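Peroxisomal catalase A (Saccharomyces cerevisiae, PDB 1A4E) breaks down hydrogen peroxide to water and oxygen with a heme cofactor, probably protecting the cell from peroxide made by peroxisomal oxidases. Local coordinates at residues G61-Y65 / I299-P305; P170-V174 / H419-S423; A450-I455 / A482-A487. One frame throughout, in Å; residues are numbered along the deposited sequence.

Overall arrangement
The three contacts illustrate how residues far apart in the sequence are brought together in three parts of a catalase chain. Contact 1 pairs strands 59-68 and 294-303 as neighbours in the antiparallel beta-barrel. Contact 2 joins the loop between helices 160-168 and 176-182 to the loop that follows strand 411-418; its segments alternate with those of contact 1 along the chain, and the two centres lie about 39 Å apart on opposite sides of the chain's centre. Contact 3 comes last in sequence and packs helix 445-457 on helix 477-487 in the C-terminal helical region, about 24 Å from contact 2 and about 39 Å from contact 1, centre to centre. Nearest atoms of contacts 2 and 3 are about 12 Å apart.

Contact 1 of 3, residues G61-Y65 / I299-P305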
ATOM      1  N   GLY B  61       9.624  22.404   9.606  1.00 21.21           N
ATOM      2  CA  GLY B  61      10.807  22.455   8.764  1.00 19.48           C
ATOM      3  C   GLY B  61      10.997  23.777   8.053  1.00 19.74           C
ATOM      4  O   GLY B  61      10.116  24.630   8.038  1.00 22.62           O
ATOM      5  N   ALA B  62      12.173  23.934   7.446  1.00 20.69           N
ATOM      6  CA  ALA B  62      12.542  25.130   6.708  1.00 20.46           C
ATOM      7  C   ALA B  62      13.766  24.847   5.858  1.00 22.46           C
ATOM      8  O   ALA B  62      14.525  23.924   6.137  1.00 24.03           O
ATOM      9  CB  ALA B  62      12.901  26.273   7.644  1.00 19.07           C
ATOM     10  N   PHE B  63      13.922  25.616   4.778  1.00 24.50           N
ATOM     11  CA  PHE B  63      15.070  25.537   3.884  1.00 25.01           C
ATOM     12  C   PHE B  63      16.074  26.619   4.250  1.00 24.38           C
ATOM     13  O   PHE B  63      15.731  27.620   4.877  1.00 25.39           O
ATOM     14  CB  PHE B  63      14.667  25.751   2.417  1.00 23.77           C
ATOM     15  CG  PHE B  63      13.752  24.668   1.866  1.00 27.38           C
ATOM     16  CD1 PHE B  63      14.303  23.491   1.344  1.00 27.51           C
ATOM     17  CD2 PHE B  63      12.362  24.853   1.880  1.00 28.69           C
ATOM     18  CE1 PHE B  63      13.463  22.493   0.841  1.00 25.59           C
ATOM     19  CE2 PHE B  63      11.531  23.850   1.375  1.00 28.85           C
ATOM     20  CZ  PHE B  63      12.080  22.675   0.854  1.00 29.49           C
ATOM     21  N   GLY B  64      17.325  26.401   3.847  1.00 23.33           N
ATOM     22  CA  GLY B  64      18.395  27.348   4.077  1.00 19.66           C
ATOM     23  C   GLY B  64      19.655  26.906   3.375  1.00 22.16           C
ATOM     24  O   GLY B  64      19.602  26.336   2.289  1.00 24.76           O
ATOM     25  N   TYR B  65      20.806  27.177   3.988  1.00 25.67           N
ATOM     26  CA  TYR B  65      22.083  26.765   3.423  1.00 26.60           C
ATOM     27  C   TYR B  65      23.135  26.540   4.499  1.00 27.68           C
ATOM     28  O   TYR B  65      23.028  27.019   5.626  1.00 26.04           O
ATOM     29  CB  TYR B  65      22.616  27.820   2.432  1.00 26.58           C
ATOM     30  CG  TYR B  65      22.884  29.203   3.019  1.00 30.59           C
ATOM     31  CD1 TYR B  65      21.867  30.163   3.055  1.00 30.73           C
ATOM     32  CD2 TYR B  65      24.151  29.508   3.538  1.00 33.70           C
ATOM     33  CE1 TYR B  65      22.109  31.420   3.610  1.00 33.32           C
ATOM     34  CE2 TYR B  65      24.398  30.763   4.095  1.00 34.86           C
ATOM     35  CZ  TYR B  65      23.374  31.707   4.126  1.00 35.29           C
ATOM     36  OH  TYR B  65      23.620  32.942   4.681  1.00 37.98           O
ATOM     37  N   ILE B 299      24.982  26.993   9.499  1.00 24.23           N
ATOM     38  CA  ILE B 299      23.714  26.612   8.904  1.00 25.38           C
ATOM     39  C   ILE B 299      22.793  27.805   9.158  1.00 27.68           C
ATOM     40  O   ILE B 299      22.593  28.200  10.304  1.00 29.34           O
ATOM     41  CB  ILE B 299      23.161  25.324   9.571  1.00 26.81           C
ATOM     42  CG1 ILE B 299      24.032  24.136   9.154  1.00 23.21           C
ATOM     43  CG2 ILE B 299      21.693  25.106   9.178  1.00 25.25           C
ATOM     44  CD1 ILE B 299      23.659  22.802   9.828  1.00 21.05           C
ATOM     45  N   VAL B 300      22.273  28.442   8.101  1.00 26.93           N
ATOM     46  CA  VAL B 300      21.302  29.525   8.223  1.00 25.88           C
ATOM     47  C   VAL B 300      19.990  29.009   7.631  1.00 27.20           C
ATOM     48  O   VAL B 300      19.989  28.411   6.556  1.00 28.83           O
ATOM     49  CB  VAL B 300      21.750  30.788   7.433  1.00 25.27           C
ATOM     50  CG1 VAL B 300      20.758  31.926   7.663  1.00 23.33           C
ATOM     51  CG2 VAL B 300      23.127  31.225   7.879  1.00 22.72           C
ATOM     52  N   LEU B 301      18.863  29.168   8.323  1.00 24.82           N
ATOM     53  CA  LEU B 301      17.576  28.791   7.759  1.00 26.09           C
ATOM     54  C   LEU B 301      16.855  30.089   7.422  1.00 26.62           C
ATOM     55  O   LEU B 301      16.497  30.885   8.290  1.00 28.03           O
ATOM     56  CB  LEU B 301      16.780  27.966   8.769  1.00 24.48           C
ATOM     57  CG  LEU B 301      17.359  26.620   9.206  1.00 23.50           C
ATOM     58  CD1 LEU B 301      16.398  25.991  10.184  1.00 19.95           C
ATOM     59  CD2 LEU B 301      17.563  25.691   8.018  1.00 23.32           C
ATOM     60  N   ASN B 302      16.659  30.313   6.122  1.00 26.92           N
ATOM     61  CA  ASN B 302      16.130  31.574   5.638  1.00 27.76           C
ATOM     62  C   ASN B 302      14.935  31.494   4.697  1.00 30.33           C
ATOM     63  O   ASN B 302      14.573  32.498   4.075  1.00 30.82           O
ATOM     64  CB  ASN B 302      17.272  32.326   4.955  1.00 26.28           C
ATOM     65  CG  ASN B 302      17.833  31.659   3.703  1.00 28.61           C
ATOM     66  OD1 ASN B 302      17.499  30.536   3.321  1.00 27.28           O
ATOM     67  ND2 ASN B 302      18.726  32.380   3.032  1.00 31.04           N
ATOM     68  N   GLU B 303      14.306  30.320   4.585  1.00 30.49           N
ATOM     69  CA  GLU B 303      13.198  30.131   3.666  1.00 29.77           C
ATOM     70  C   GLU B 303      12.168  29.149   4.196  1.00 29.46           C
ATOM     71  O   GLU B 303      12.470  28.016   4.558  1.00 28.48           O
ATOM     72  CB  GLU B 303      13.732  29.628   2.336  1.00 28.84           C
ATOM     73  CG  GLU B 303      12.721  29.658   1.205  1.00 36.77           C
ATOM     74  CD  GLU B 303      13.159  28.897  -0.040  1.00 44.02           C
ATOM     75  OE1 GLU B 303      14.288  29.068  -0.498  1.00 44.83           O
ATOM     76  OE2 GLU B 303      12.358  28.114  -0.553  1.00 51.64           O
ATOM     77  N   ASN B 304      10.923  29.611   4.274  1.00 28.64           N
ATOM     78  CA  ASN B 304       9.816  28.760   4.660  1.00 26.89           C
ATOM     79  C   ASN B 304       9.351  27.864   3.513  1.00 28.55           C
ATOM     80  O   ASN B 304       9.422  28.267   2.348  1.00 31.17           O
ATOM     81  CB  ASN B 304       8.672  29.630   5.128  1.00 25.56           C
ATOM     82  CG  ASN B 304       8.859  30.125   6.547  1.00 27.57           C
ATOM     83  OD1 ASN B 304       9.299  29.399   7.440  1.00 25.83           O
ATOM     84  ND2 ASN B 304       8.500  31.381   6.795  1.00 27.01           N
ATOM     85  N   PRO B 305       8.884  26.632   3.762  1.00 30.98           N
ATOM     86  CA  PRO B 305       8.232  25.779   2.768  1.00 32.51           C
ATOM     87  C   PRO B 305       6.983  26.437   2.198  1.00 30.23           C
ATOM     88  O   PRO B 305       6.333  27.230   2.885  1.00 30.79           O
ATOM     89  CB  PRO B 305       7.926  24.488   3.513  1.00 32.71           C
ATOM     90  CG  PRO B 305       8.981  24.465   4.596  1.00 35.06           C
ATOM     91  CD  PRO B 305       8.993  25.924   5.035  1.00 32.45           C
TER
HETATM   92  O   HOH W   1       8.664  26.964   8.640  1.00 28.84           O
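Two distant strands, 59-68 and 294-303, meet here as antiparallel neighbours in the main sheet, in a largely buried contact. At one end Tyr65 and Val300 form a hydrogen-bonded pair, with Tyr65 N to Val300 O and Val300 N to Tyr65 O both 3.0 Å. At the other, Phe63 N donates to Glu303 O at 2.8 Å and Glu303 N returns to Phe63 O at 3.1 Å. Between these pairs the register slips. Asn302 N also reaches Phe63 O, at 3.1 Å in a weak bond, so that Asn302 and Glu303 together face Phe63 in a classic beta bulge. The short segments run at 115° to each other, strongly splayed from the antiparallel ideal. Such coiling belongs to the antiparallel beta-barrel of the catalase fold; here strand 59-68 also pairs with strand 87-95, and strand 294-303 with strand 259-267.

Gly64 lets the backbones close to 4.0 Å between its CA and that of Leu301. A beta-carbon on Gly64 would collide with Val300 O and Leu301 CA; instead Gly64 CA makes a CH...O contact of 3.1 Å with Val300 O. Phe63, Tyr65, Val300 and Glu303 share one face of the sheet. Val300 CB lies over the Tyr65 ring, 4.1 Å from its centroid, in a CH-pi contact, while Asn302 ND2 meets the ring edge 3.6 Å from Tyr65 CE1. Past the strand end, Pro305 CA approaches the edge of the Phe63 ring, 4.1 Å from CE2, and Pro305 O accepts a hydrogen bond from Gln154 of a second subunit.

Contact 2 of 3, residues P170-V174 / H419-S423; sequences PENQV and HWATS
One threonine docks a loop onto a tight turn. Residues 170-174 follow a turning backbone, phi/psi near -50/-44 at Pro170 and -74/-9 at Glu171, and enter a 3-10 segment at Gln173 and Val174. Residues 419-423 are irregular, with an inverse gamma turn centred on Trp420 (-78/62), then extended at Ala421 (-60/163) and Thr422 (-50/122). The closest CA pair is Glu171 and Ala421, 4.4 Å apart. Thr422, chi1 in the m well, points toward the turn: its OG1 donates to Pro170 O at 2.8 Å and accepts a weak bond from Val174 N at 3.2 Å. Its backbone N donates to Glu171 O at 3.3 Å. One hydroxyl working both ways thus joins the loop between helices 160-168 and 176-182 to the loop after strand 411-418. A water 2.9 Å from Glu171 O and 2.8 Å from Trp420 O links the two backbones. Van der Waals contact is slight: Glu171 CB lies 3.6 Å from Ala421 CB, and Glu171 CG 3.8 Å from His419 CE1 at the ring edge. Outside partners satisfy other polar ends: Lys141 and Phe166 O for Asn172 OD1 and ND2, Thr168 O for Gln173 NE2, Glu18 of the second subunit for His419 ND1, and Lys141 for His419 NE2.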
ATOM      1  N   PRO B 170      17.969  -3.104  35.199  1.00 39.18           N
ATOM      2  CA  PRO B 170      19.406  -2.964  35.435  1.00 39.21           C
ATOM      3  C   PRO B 170      20.274  -2.857  34.196  1.00 38.44           C
ATOM      4  O   PRO B 170      21.119  -1.968  34.118  1.00 40.31           O
ATOM      5  CB  PRO B 170      19.747  -4.158  36.298  1.00 38.71           C
ATOM      6  CG  PRO B 170      18.487  -4.283  37.127  1.00 39.62           C
ATOM      7  CD  PRO B 170      17.419  -4.152  36.055  1.00 38.58           C
ATOM      8  N   GLU B 171      20.007  -3.709  33.198  1.00 37.61           N
ATOM      9  CA  GLU B 171      20.751  -3.702  31.941  1.00 37.83           C
ATOM     10  C   GLU B 171      20.417  -2.548  30.999  1.00 34.28           C
ATOM     11  O   GLU B 171      21.111  -2.341  30.010  1.00 35.71           O
ATOM     12  CB  GLU B 171      20.545  -5.027  31.183  1.00 39.49           C
ATOM     13  CG  GLU B 171      19.126  -5.559  30.979  1.00 49.10           C
ATOM     14  CD  GLU B 171      18.526  -6.410  32.107  1.00 55.32           C
ATOM     15  OE1 GLU B 171      19.062  -6.467  33.220  1.00 55.09           O
ATOM     16  OE2 GLU B 171      17.493  -7.029  31.854  1.00 57.77           O
ATOM     17  N   ASN B 172      19.373  -1.776  31.303  1.00 30.94           N
ATOM     18  CA  ASN B 172      18.983  -0.613  30.524  1.00 31.26           C
ATOM     19  C   ASN B 172      19.388   0.690  31.198  1.00 32.45           C
ATOM     20  O   ASN B 172      19.308   1.744  30.564  1.00 32.98           O
ATOM     21  CB  ASN B 172      17.477  -0.570  30.319  1.00 28.52           C
ATOM     22  CG  ASN B 172      16.894  -1.796  29.649  1.00 30.19           C
ATOM     23  OD1 ASN B 172      17.552  -2.522  28.914  1.00 30.87           O
ATOM     24  ND2 ASN B 172      15.619  -2.064  29.895  1.00 29.53           N
ATOM     25  N   GLN B 173      19.878   0.676  32.446  1.00 32.24           N
ATOM     26  CA  GLN B 173      20.194   1.850  33.271  1.00 31.28           C
ATOM     27  C   GLN B 173      21.323   2.657  32.624  1.00 28.67           C
ATOM     28  O   GLN B 173      21.566   3.810  33.137  1.00 27.48           O
ATOM     29  CB  GLN B 173      20.631   1.407  34.667  1.00 34.23           C
ATOM     30  CG  GLN B 173      19.559   0.602  35.402  1.00 35.79           C
ATOM     31  CD  GLN B 173      20.000   0.150  36.795  1.00 41.32           C
ATOM     32  OE1 GLN B 173      21.123   0.437  37.207  1.00 42.98           O
ATOM     33  NE2 GLN B 173      19.176  -0.548  37.554  1.00 20.00           N
ATOM     34  N   VAL B 174      22.017   2.235  31.591  1.00 28.67           N
ATOM     35  CA  VAL B 174      22.996   3.024  30.842  1.00 29.65           C
ATOM     36  C   VAL B 174      22.318   4.239  30.183  1.00 28.77           C
ATOM     37  O   VAL B 174      22.968   5.142  29.666  1.00 29.19           O
ATOM     38  CB  VAL B 174      23.692   2.054  29.805  1.00 30.59           C
ATOM     39  CG1 VAL B 174      22.771   1.641  28.679  1.00 28.48           C
ATOM     40  CG2 VAL B 174      24.913   2.750  29.247  1.00 32.00           C
ATOM     41  N   HIS B 419      24.838  -8.466  23.839  1.00 31.66           N
ATOM     42  CA  HIS B 419      23.954  -7.529  24.505  1.00 30.71           C
ATOM     43  C   HIS B 419      24.847  -6.685  25.399  1.00 30.34           C
ATOM     44  O   HIS B 419      25.334  -7.134  26.433  1.00 34.13           O
ATOM     45  CB  HIS B 419      22.919  -8.309  25.320  1.00 27.65           C
ATOM     46  CG  HIS B 419      22.000  -7.524  26.255  1.00 27.71           C
ATOM     47  ND1 HIS B 419      21.156  -8.073  27.119  1.00 27.79           N
ATOM     48  CD2 HIS B 419      21.899  -6.160  26.409  1.00 27.22           C
ATOM     49  CE1 HIS B 419      20.560  -7.116  27.787  1.00 28.41           C
ATOM     50  NE2 HIS B 419      21.015  -5.968  27.352  1.00 30.07           N
ATOM     51  N   TRP B 420      25.049  -5.440  24.980  1.00 28.21           N
ATOM     52  CA  TRP B 420      25.873  -4.478  25.685  1.00 27.84           C
ATOM     53  C   TRP B 420      25.127  -3.882  26.881  1.00 27.57           C
ATOM     54  O   TRP B 420      24.882  -2.676  26.959  1.00 29.82           O
ATOM     55  CB  TRP B 420      26.285  -3.397  24.671  1.00 26.73           C
ATOM     56  CG  TRP B 420      27.574  -2.629  24.948  1.00 29.24           C
ATOM     57  CD1 TRP B 420      28.390  -2.907  26.017  1.00 30.65           C
ATOM     58  CD2 TRP B 420      28.067  -1.619  24.167  1.00 29.64           C
ATOM     59  NE1 TRP B 420      29.398  -2.082  25.914  1.00 31.81           N
ATOM     60  CE2 TRP B 420      29.256  -1.300  24.837  1.00 31.16           C
ATOM     61  CE3 TRP B 420      27.706  -0.933  23.011  1.00 26.07           C
ATOM     62  CZ2 TRP B 420      30.096  -0.294  24.362  1.00 29.90           C
ATOM     63  CZ3 TRP B 420      28.547   0.074  22.535  1.00 27.44           C
ATOM     64  CH2 TRP B 420      29.731   0.391  23.203  1.00 29.19           C
ATOM     65  N   ALA B 421      24.765  -4.734  27.845  1.00 27.13           N
ATOM     66  CA  ALA B 421      24.071  -4.340  29.065  1.00 27.98           C
ATOM     67  C   ALA B 421      24.858  -3.340  29.901  1.00 28.81           C
ATOM     68  O   ALA B 421      26.057  -3.184  29.664  1.00 30.46           O
ATOM     69  CB  ALA B 421      23.827  -5.587  29.873  1.00 26.45           C
ATOM     70  N   THR B 422      24.241  -2.634  30.854  1.00 30.11           N
ATOM     71  CA  THR B 422      24.957  -1.709  31.740  1.00 33.01           C
ATOM     72  C   THR B 422      26.169  -2.405  32.355  1.00 34.57           C
ATOM     73  O   THR B 422      26.074  -3.490  32.936  1.00 34.46           O
ATOM     74  CB  THR B 422      24.062  -1.213  32.905  1.00 33.77           C
ATOM     75  OG1 THR B 422      22.841  -0.807  32.311  1.00 36.99           O
ATOM     76  CG2 THR B 422      24.659  -0.048  33.703  1.00 28.83           C
ATOM     77  N   SER B 423      27.329  -1.798  32.104  1.00 36.71           N
ATOM     78  CA  SER B 423      28.609  -2.272  32.611  1.00 39.26           C
ATOM     79  C   SER B 423      28.662  -2.247  34.133  1.00 40.93           C
ATOM     80  O   SER B 423      28.085  -1.342  34.740  1.00 41.59           O
ATOM     81  CB  SER B 423      29.744  -1.407  32.073  1.00 37.21           C
ATOM     82  OG  SER B 423      29.830  -1.458  30.657  1.00 39.31           O
TER
HETATM   83  O   HOH W   2      22.240  -1.997  27.384  1.00 35.20           O

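Contact 3 of 3, residues A450-I455 / A482-A487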
ATOM      1  N   ALA B 450      15.181  17.897  39.905  1.00 41.63           N
ATOM      2  CA  ALA B 450      14.512  17.075  40.897  1.00 41.19           C
ATOM      3  C   ALA B 450      13.002  17.200  40.863  1.00 40.77           C
ATOM      4  O   ALA B 450      12.300  16.210  41.052  1.00 41.25           O
ATOM      5  CB  ALA B 450      14.986  17.459  42.278  1.00 42.40           C
ATOM      6  N   TYR B 451      12.517  18.417  40.598  1.00 40.27           N
ATOM      7  CA  TYR B 451      11.094  18.686  40.488  1.00 40.47           C
ATOM      8  C   TYR B 451      10.509  18.058  39.222  1.00 40.41           C
ATOM      9  O   TYR B 451       9.451  17.432  39.288  1.00 41.17           O
ATOM     10  CB  TYR B 451      10.876  20.200  40.491  1.00 40.70           C
ATOM     11  CG  TYR B 451       9.423  20.614  40.287  1.00 43.76           C
ATOM     12  CD1 TYR B 451       8.492  20.522  41.331  1.00 43.08           C
ATOM     13  CD2 TYR B 451       9.021  21.069  39.028  1.00 45.12           C
ATOM     14  CE1 TYR B 451       7.163  20.887  41.107  1.00 44.17           C
ATOM     15  CE2 TYR B 451       7.695  21.430  38.803  1.00 45.36           C
ATOM     16  CZ  TYR B 451       6.779  21.340  39.844  1.00 45.91           C
ATOM     17  OH  TYR B 451       5.473  21.705  39.604  1.00 49.05           O
ATOM     18  N   ASN B 452      11.204  18.218  38.081  1.00 38.39           N
ATOM     19  CA  ASN B 452      10.781  17.682  36.790  1.00 34.54           C
ATOM     20  C   ASN B 452      10.694  16.166  36.814  1.00 33.78           C
ATOM     21  O   ASN B 452       9.771  15.594  36.237  1.00 33.61           O
ATOM     22  CB  ASN B 452      11.754  18.105  35.684  1.00 30.77           C
ATOM     23  CG  ASN B 452      11.767  19.607  35.409  1.00 32.70           C
ATOM     24  OD1 ASN B 452      10.858  20.342  35.791  1.00 32.15           O
ATOM     25  ND2 ASN B 452      12.803  20.136  34.761  1.00 32.05           N
ATOM     26  N   ILE B 453      11.621  15.503  37.516  1.00 32.05           N
ATOM     27  CA  ILE B 453      11.559  14.057  37.645  1.00 31.68           C
ATOM     28  C   ILE B 453      10.457  13.707  38.638  1.00 32.60           C
ATOM     29  O   ILE B 453       9.653  12.821  38.376  1.00 30.57           O
ATOM     30  CB  ILE B 453      12.908  13.494  38.140  1.00 30.97           C
ATOM     31  CG1 ILE B 453      14.032  13.904  37.213  1.00 29.04           C
ATOM     32  CG2 ILE B 453      12.846  11.970  38.146  1.00 30.28           C
ATOM     33  CD1 ILE B 453      15.452  13.617  37.731  1.00 32.49           C
ATOM     34  N   GLY B 454      10.377  14.447  39.750  1.00 34.98           N
ATOM     35  CA  GLY B 454       9.437  14.176  40.825  1.00 34.29           C
ATOM     36  C   GLY B 454       7.976  14.203  40.416  1.00 37.79           C
ATOM     37  O   GLY B 454       7.240  13.288  40.778  1.00 38.49           O
ATOM     38  N   ILE B 455       7.551  15.216  39.643  1.00 37.03           N
ATOM     39  CA  ILE B 455       6.162  15.308  39.202  1.00 37.48           C
ATOM     40  C   ILE B 455       5.780  14.254  38.161  1.00 38.89           C
ATOM     41  O   ILE B 455       4.597  13.973  37.968  1.00 39.92           O
ATOM     42  CB  ILE B 455       5.844  16.709  38.616  1.00 36.54           C
ATOM     43  CG1 ILE B 455       6.656  17.039  37.372  1.00 33.63           C
ATOM     44  CG2 ILE B 455       6.067  17.698  39.747  1.00 36.61           C
ATOM     45  CD1 ILE B 455       6.231  18.357  36.701  1.00 34.15           C
ATOM     46  N   ALA B 482      15.619  14.589  46.960  1.00 45.75           N
ATOM     47  CA  ALA B 482      14.816  15.675  46.425  1.00 44.53           C
ATOM     48  C   ALA B 482      13.721  15.197  45.473  1.00 45.55           C
ATOM     49  O   ALA B 482      12.635  15.776  45.452  1.00 46.51           O
ATOM     50  CB  ALA B 482      15.725  16.651  45.694  1.00 38.48           C
ATOM     51  N   ILE B 483      13.976  14.127  44.702  1.00 45.62           N
ATOM     52  CA  ILE B 483      12.988  13.543  43.796  1.00 45.77           C
ATOM     53  C   ILE B 483      11.885  12.897  44.612  1.00 47.16           C
ATOM     54  O   ILE B 483      10.711  13.071  44.291  1.00 48.31           O
ATOM     55  CB  ILE B 483      13.648  12.476  42.873  1.00 44.46           C
ATOM     56  CG1 ILE B 483      14.584  13.181  41.903  1.00 42.25           C
ATOM     57  CG2 ILE B 483      12.594  11.680  42.098  1.00 41.61           C
ATOM     58  CD1 ILE B 483      15.534  12.201  41.196  1.00 37.89           C
ATOM     59  N   LYS B 484      12.277  12.166  45.664  1.00 49.28           N
ATOM     60  CA  LYS B 484      11.339  11.496  46.557  1.00 53.04           C
ATOM     61  C   LYS B 484      10.416  12.484  47.273  1.00 53.68           C
ATOM     62  O   LYS B 484       9.224  12.229  47.454  1.00 54.41           O
ATOM     63  CB  LYS B 484      12.138  10.676  47.571  1.00 55.89           C
ATOM     64  CG  LYS B 484      11.282   9.789  48.481  1.00 63.17           C
ATOM     65  CD  LYS B 484      12.052   9.270  49.691  1.00 70.14           C
ATOM     66  CE  LYS B 484      12.590  10.446  50.514  1.00 75.72           C
ATOM     67  NZ  LYS B 484      13.192   9.994  51.751  1.00 79.03           N
ATOM     68  N   LYS B 485      10.973  13.646  47.637  1.00 54.34           N
ATOM     69  CA  LYS B 485      10.245  14.717  48.295  1.00 54.33           C
ATOM     70  C   LYS B 485       9.198  15.362  47.386  1.00 53.34           C
ATOM     71  O   LYS B 485       8.123  15.742  47.856  1.00 53.45           O
ATOM     72  CB  LYS B 485      11.278  15.733  48.771  1.00 56.98           C
ATOM     73  CG  LYS B 485      10.758  16.977  49.467  1.00 63.91           C
ATOM     74  CD  LYS B 485      11.967  17.784  49.897  1.00 70.23           C
ATOM     75  CE  LYS B 485      11.569  19.181  50.333  1.00 72.10           C
ATOM     76  NZ  LYS B 485      12.756  19.897  50.761  1.00 77.30           N
ATOM     77  N   VAL B 486       9.481  15.485  46.080  1.00 51.10           N
ATOM     78  CA  VAL B 486       8.515  16.057  45.151  1.00 48.94           C
ATOM     79  C   VAL B 486       7.450  15.019  44.815  1.00 48.98           C
ATOM     80  O   VAL B 486       6.263  15.333  44.836  1.00 47.04           O
ATOM     81  CB  VAL B 486       9.229  16.535  43.858  1.00 48.10           C
ATOM     82  CG1 VAL B 486       8.224  17.170  42.904  1.00 44.78           C
ATOM     83  CG2 VAL B 486      10.257  17.607  44.193  1.00 47.00           C
ATOM     84  N   ALA B 487       7.848  13.764  44.562  1.00 51.23           N
ATOM     85  CA  ALA B 487       6.919  12.690  44.232  1.00 54.82           C
ATOM     86  C   ALA B 487       5.883  12.404  45.314  1.00 59.45           C
ATOM     87  O   ALA B 487       4.835  11.819  45.040  1.00 61.59           O
ATOM     88  CB  ALA B 487       7.686  11.405  43.965  1.00 50.45           C
TER
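Helix-helix packing is seen here with small residues at the interface: segments 450-455 and 482-487 of helices 445-457 and 477-487 cross at -48°, with their axes only 7.5 Å apart. Gly454 and the alanines make this closeness possible. A beta-carbon on Gly454 would run into Val486 CB, whereas the bare CA lets Val486 CG1 settle at 3.8 Å. Val486, its chi1 in the t well, is the knob of a knobs-into-holes contact, its side chain seated among Ala450, Tyr451, Gly454 and Ile455. Tyr451 starts away from the partner helix, but its t rotamer lays the ring alongside the knob, with CD1 3.7 Å from Val486 CG1. Ile455, in the p well, adds CG2 at 3.9 Å from the same CG1. Ile453 and Ile483, both m at chi1 and t at chi2, extend until Ile453 CD1 meets Ile483 CD1 at 3.7 Å. Ala450 CB touches Ala482 CB at 3.6 Å. Gly454 O also receives a CH...O contact from Ala487 CA at 3.5 Å. Both helices belong to the C-terminal helical region of the catalase chain. Helix 462-473, between the two in sequence, adds Phe472 against both Ile453 and Ile483, while Ile230 of helix 230-239 packs on Tyr451 and Ile455.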